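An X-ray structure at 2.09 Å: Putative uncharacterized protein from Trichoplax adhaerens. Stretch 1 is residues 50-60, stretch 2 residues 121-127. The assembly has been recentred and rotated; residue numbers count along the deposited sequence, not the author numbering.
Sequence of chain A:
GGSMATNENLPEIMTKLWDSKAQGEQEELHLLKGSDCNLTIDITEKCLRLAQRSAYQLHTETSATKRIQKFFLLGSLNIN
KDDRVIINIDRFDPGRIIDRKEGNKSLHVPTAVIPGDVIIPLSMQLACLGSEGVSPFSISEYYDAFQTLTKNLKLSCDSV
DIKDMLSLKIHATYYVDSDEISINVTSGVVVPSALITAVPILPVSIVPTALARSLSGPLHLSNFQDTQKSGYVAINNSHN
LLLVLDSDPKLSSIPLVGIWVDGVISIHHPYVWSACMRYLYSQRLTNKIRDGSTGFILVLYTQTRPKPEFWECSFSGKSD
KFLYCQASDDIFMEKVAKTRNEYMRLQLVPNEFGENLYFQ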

ATOM      1  N   LEU A  50      22.539  11.646  -3.752  1.00 20.93           N
ATOM      2  CA  LEU A  50      22.164  12.792  -2.930  1.00 19.63           C
ATOM      3  C   LEU A  50      22.066  12.407  -1.459  1.00 24.64           C
ATOM      4  O   LEU A  50      22.492  13.170  -0.583  1.00 26.87           O
ATOM      5  N   ALA A  51      21.507  11.230  -1.168  1.00 20.75           N
ATOM      6  CA  ALA A  51      21.413  10.774   0.215  1.00 20.50           C
ATOM      7  C   ALA A  51      22.795  10.606   0.830  1.00 20.61           C
ATOM      8  O   ALA A  51      23.048  11.055   1.955  1.00 18.29           O
ATOM      9  N   GLN A  52      23.707   9.957   0.104  1.00 17.98           N
ATOM     10  CA  GLN A  52      25.055   9.765   0.624  1.00 19.33           C
ATOM     11  C   GLN A  52      25.795  11.092   0.733  1.00 22.80           C
ATOM     12  O   GLN A  52      26.542  11.315   1.693  1.00 25.67           O
ATOM     13  N   ARG A  53      25.601  11.982  -0.244  1.00 20.68           N
ATOM     14  CA  ARG A  53      26.248  13.290  -0.200  1.00 29.04           C
ATOM     15  C   ARG A  53      25.823  14.066   1.039  1.00 29.95           C
ATOM     16  O   ARG A  53      26.665  14.595   1.775  1.00 25.18           O
ATOM     17  N   SER A  54      24.513  14.135   1.292  1.00 24.70           N
ATOM     18  CA  SER A  54      24.020  14.839   2.470  1.00 23.23           C
ATOM     19  C   SER A  54      24.510  14.180   3.751  1.00 23.66           C
ATOM     20  O   SER A  54      24.877  14.866   4.712  1.00 33.81           O
ATOM     21  N   ALA A  55      24.532  12.847   3.780  1.00 20.84           N
ATOM     22  CA  ALA A  55      24.964  12.135   4.977  1.00 31.69           C
ATOM     23  C   ALA A  55      26.440  12.375   5.265  1.00 37.54           C
ATOM     24  O   ALA A  55      26.833  12.545   6.426  1.00 37.49           O
ATOM     25  N   TYR A  56      27.271  12.397   4.220  1.00 32.82           N
ATOM     26  CA  TYR A  56      28.713  12.481   4.427  1.00 38.17           C
ATOM     27  C   TYR A  56      29.130  13.866   4.907  1.00 37.80           C
ATOM     28  O   TYR A  56      30.056  13.993   5.716  1.00 46.65           O
ATOM     29  N   GLN A  57      28.466  14.915   4.416  1.00 38.65           N
ATOM     30  CA  GLN A  57      28.765  16.261   4.893  1.00 47.53           C
ATOM     31  C   GLN A  57      28.489  16.380   6.387  1.00 53.07           C
ATOM     32  O   GLN A  57      29.328  16.872   7.149  1.00 56.58           O
ATOM     33  N   LEU A  58      27.316  15.916   6.824  1.00 45.03           N
ATOM     34  CA  LEU A  58      26.965  15.991   8.238  1.00 48.30           C
ATOM     35  C   LEU A  58      27.969  15.236   9.103  1.00 49.14           C
ATOM     36  O   LEU A  58      28.423  15.745  10.131  1.00 55.66           O
ATOM     37  N   HIS A  59      28.337  14.018   8.701  1.00 51.90           N
ATOM     38  CA  HIS A  59      29.217  13.212   9.541  1.00 55.78           C
ATOM     39  C   HIS A  59      30.616  13.806   9.664  1.00 61.96           C
ATOM     40  O   HIS A  59      31.334  13.469  10.613  1.00 59.69           O
ATOM     41  N   THR A  60      31.014  14.688   8.748  1.00 56.94           N
ATOM     42  CA  THR A  60      32.354  15.268   8.760  1.00 63.90           C
ATOM     43  C   THR A  60      32.321  16.728   9.201  1.00 65.32           C
ATOM     44  O   THR A  60      32.744  17.043  10.317  1.00 64.78           O
ATOM     45  N   PRO A 121      11.315   5.642   5.225  1.00 16.75           N
ATOM     46  CA  PRO A 121      12.360   6.049   6.172  1.00 17.63           C
ATOM     47  C   PRO A 121      13.707   5.478   5.754  1.00 19.34           C
ATOM     48  O   PRO A 121      13.826   4.293   5.433  1.00 15.27           O
ATOM     49  N   LEU A 122      14.721   6.338   5.745  1.00 14.21           N
ATOM     50  CA  LEU A 122      16.062   5.974   5.305  1.00 18.30           C
ATOM     51  C   LEU A 122      17.033   6.160   6.461  1.00 18.60           C
ATOM     52  O   LEU A 122      17.206   7.278   6.956  1.00 19.32           O
ATOM     53  N   SER A 123      17.652   5.067   6.890  1.00 19.78           N
ATOM     54  CA  SER A 123      18.703   5.093   7.896  1.00 23.54           C
ATOM     55  C   SER A 123      20.032   4.803   7.219  1.00 29.06           C
ATOM     56  O   SER A 123      20.170   3.789   6.526  1.00 23.93           O
HETATM   57  N   MSE A 124      21.002   5.689   7.405  1.00 29.18           N
HETATM   58  CA  MSE A 124      22.321   5.404   6.870  1.00 31.53           C
HETATM   59  C   MSE A 124      23.452   5.760   7.818  1.00 31.44           C
HETATM   60  O   MSE A 124      23.351   6.689   8.614  1.00 29.41           O
ATOM     61  N   GLN A 125      24.527   4.982   7.730  1.00 28.31           N
ATOM     62  CA  GLN A 125      25.679   5.132   8.601  1.00 29.02           C
ATOM     63  C   GLN A 125      26.946   4.843   7.811  1.00 32.45           C
ATOM     64  O   GLN A 125      26.964   3.992   6.918  1.00 26.37           O
ATOM     65  N   LEU A 126      28.008   5.566   8.154  1.00 29.28           N
ATOM     66  CA  LEU A 126      29.314   5.327   7.555  1.00 24.76           C
ATOM     67  C   LEU A 126      29.882   4.011   8.071  1.00 22.14           C
ATOM     68  O   LEU A 126      29.946   3.786   9.283  1.00 33.07           O
ATOM     69  N   ALA A 127      30.274   3.133   7.151  1.00 25.31           N
ATOM     70  CA  ALA A 127      30.855   1.854   7.539  1.00 27.28           C
ATOM     71  C   ALA A 127      32.183   2.070   8.252  1.00 34.09           C
ATOM     72  O   ALA A 127      32.966   2.950   7.886  1.00 36.65           O
TER

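What does the start of the strand offer the helix? P121 is out of reach, so the contact begins at L122, whose CA-to-CB bond points toward the helix. With chi1 t and chi2 p, its CD2 lies 3.7 Å from CB of A51, a small apolar touch between two buried residues. S123, the next residue, is out of reach, and its OG is hydrogen-bonded elsewhere in the structure.

Why does M124 matter most in the middle? This residue, a selenomethionine, sits where the backbones pair most closely, its CA 7.5 Å from CA of A55. Its rotamer (chi1 p, chi2 t, chi3 m) carries SE to the helix surface, 3.9 Å from CB of A51 and likewise 3.9 Å from CB of A55. These alanines, one helical turn apart, both point toward the strand, and SE of M124 also lies 3.5 Å from the backbone O of A51. That oxygen also accepts the helical hydrogen bond from N of A55. The terminal CE of M124 reaches Q52, 3.8 Å from its CA; the CA-to-CB bond of Q52 points sideways, and its side chain has chi1 t and chi2 m.

How does the contact close at the far end? Q125 points away, and L126 turns toward the helix again with chi1 t and chi2 p. Its CD2 lies over one face of the H59 ring, 3.7 Å from CE1 of H59 and 26° off the ring normal, a CH-pi contact. H59, with chi1 t, is poorly ordered, so this packing is less sharply defined. A127 is out of reach.

Do polar groups tie the two stretches together? No hydrogen bond crosses between them; the contact rests on apolar packing and the CH-pi contact. Within the helix, S54 OG donates to O of L50 at 2.9 Å.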

ATOM      1  CB  LEU A  50      20.839  13.378  -3.414  1.00 24.32           C
ATOM      2  CG  LEU A  50      20.804  14.005  -4.808  1.00 34.20           C
ATOM      3  CD1 LEU A  50      19.379  14.375  -5.178  1.00 34.43           C
ATOM      4  CD2 LEU A  50      21.708  15.224  -4.873  1.00 38.45           C
ATOM      5  CB  ALA A  51      20.631   9.461   0.284  1.00 19.76           C
ATOM      6  CB  GLN A  52      25.824   8.782  -0.262  1.00 20.18           C
ATOM      7  CG  GLN A  52      27.166   8.335   0.301  1.00 23.06           C
ATOM      8  CD  GLN A  52      28.264   9.364   0.099  1.00 24.47           C
ATOM      9  OE1 GLN A  52      28.293  10.067  -0.909  1.00 22.43           O
ATOM     10  NE2 GLN A  52      29.162   9.467   1.068  1.00 27.67           N
ATOM     11  CB  ARG A  53      25.921  14.075  -1.471  1.00 29.90           C
ATOM     12  CG  ARG A  53      26.545  15.460  -1.535  1.00 37.75           C
ATOM     13  CD  ARG A  53      26.177  16.178  -2.827  1.00 44.74           C
ATOM     14  NE  ARG A  53      24.737  16.393  -2.948  1.00 64.74           N
ATOM     15  CZ  ARG A  53      24.098  17.463  -2.482  1.00 72.83           C
ATOM     16  NH1 ARG A  53      24.771  18.421  -1.859  1.00 69.43           N
ATOM     17  NH2 ARG A  53      22.786  17.573  -2.636  1.00 90.92           N
ATOM     18  CB  SER A  54      22.493  14.891   2.443  1.00 19.89           C
ATOM     19  OG  SER A  54      22.031  15.411   1.209  1.00 35.81           O
ATOM     20  CB  ALA A  55      24.685  10.639   4.827  1.00 22.82           C
ATOM     21  CB  TYR A  56      29.451  12.113   3.142  1.00 32.38           C
ATOM     22  CG  TYR A  56      30.933  11.910   3.341  1.00 41.21           C
ATOM     23  CD1 TYR A  56      31.404  10.960   4.237  1.00 43.16           C
ATOM     24  CD2 TYR A  56      31.862  12.661   2.634  1.00 39.93           C
ATOM     25  CE1 TYR A  56      32.757  10.765   4.429  1.00 42.11           C
ATOM     26  CE2 TYR A  56      33.221  12.473   2.819  1.00 43.96           C
ATOM     27  CZ  TYR A  56      33.661  11.523   3.718  1.00 41.95           C
ATOM     28  OH  TYR A  56      35.010  11.328   3.909  1.00 52.82           O
ATOM     29  CB  GLN A  57      27.955  17.295   4.108  1.00 38.55           C
ATOM     30  CG  GLN A  57      28.395  17.469   2.664  1.00 55.36           C
ATOM     31  CD  GLN A  57      27.918  18.777   2.064  1.00 69.59           C
ATOM     32  OE1 GLN A  57      26.910  19.341   2.492  1.00 71.08           O
ATOM     33  NE2 GLN A  57      28.649  19.275   1.072  1.00 74.82           N
ATOM     34  CB  LEU A  58      25.551  15.449   8.452  1.00 50.21           C
ATOM     35  CG  LEU A  58      24.399  16.338   7.977  1.00 42.17           C
ATOM     36  CD1 LEU A  58      23.127  15.520   7.835  1.00 36.82           C
ATOM     37  CD2 LEU A  58      24.189  17.487   8.948  1.00 41.74           C
ATOM     38  CB  HIS A  59      29.302  11.782   8.998  1.00 55.36           C
ATOM     39  CG  HIS A  59      30.052  10.842   9.892  1.00 64.17           C
ATOM     40  ND1 HIS A  59      31.429  10.797   9.936  1.00 73.55           N
ATOM     41  CD2 HIS A  59      29.616   9.914  10.777  1.00 66.35           C
ATOM     42  CE1 HIS A  59      31.810   9.881  10.807  1.00 70.82           C
ATOM     43  NE2 HIS A  59      30.730   9.330  11.332  1.00 81.41           N
ATOM     44  CB  THR A  60      33.016  15.121   7.386  1.00 61.27           C
ATOM     45  OG1 THR A  60      32.270  15.851   6.407  1.00 56.76           O
ATOM     46  CG2 THR A  60      33.084  13.650   6.978  1.00 49.42           C
ATOM     47  CB  PRO A 121      11.880   5.460   7.505  1.00 17.12           C
ATOM     48  CG  PRO A 121      10.407   5.255   7.326  1.00 19.11           C
ATOM     49  CD  PRO A 121      10.226   4.902   5.883  1.00 22.43           C
ATOM     50  CB  LEU A 122      16.498   6.814   4.104  1.00 19.61           C
ATOM     51  CG  LEU A 122      17.952   6.621   3.669  1.00 18.41           C
ATOM     52  CD1 LEU A 122      18.183   5.192   3.209  1.00 17.14           C
ATOM     53  CD2 LEU A 122      18.329   7.610   2.577  1.00 20.83           C
ATOM     54  CB  SER A 123      18.442   4.068   9.002  1.00 23.71           C
ATOM     55  OG  SER A 123      17.349   4.458   9.815  1.00 28.41           O
HETATM   56  CB  MSE A 124      22.519   6.099   5.521  1.00 34.02           C
HETATM   57  CG  MSE A 124      22.192   7.566   5.455  1.00 27.23           C
HETATM   58 SE   MSE A 124      22.083   8.056   3.568  0.78 36.25          SE
HETATM   59  CE  MSE A 124      23.649   7.101   2.914  1.00 17.44           C
ATOM     60  CB  GLN A 125      25.599   4.195   9.813  1.00 31.45           C
ATOM     61  CG  GLN A 125      25.435   2.723   9.450  1.00 32.69           C
ATOM     62  CD  GLN A 125      25.559   1.804  10.652  1.00 53.69           C
ATOM     63  OE1 GLN A 125      26.319   2.077  11.580  1.00 45.32           O
ATOM     64  NE2 GLN A 125      24.802   0.709  10.643  1.00 57.14           N
ATOM     65  CB  LEU A 126      30.254   6.489   7.878  1.00 33.83           C
ATOM     66  CG  LEU A 126      31.697   6.427   7.378  1.00 35.78           C
ATOM     67  CD1 LEU A 126      31.746   6.497   5.859  1.00 23.78           C
ATOM     68  CD2 LEU A 126      32.520   7.549   7.998  1.00 41.50           C
ATOM     69  CB  ALA A 127      31.063   0.965   6.312  1.00 26.38           C
TER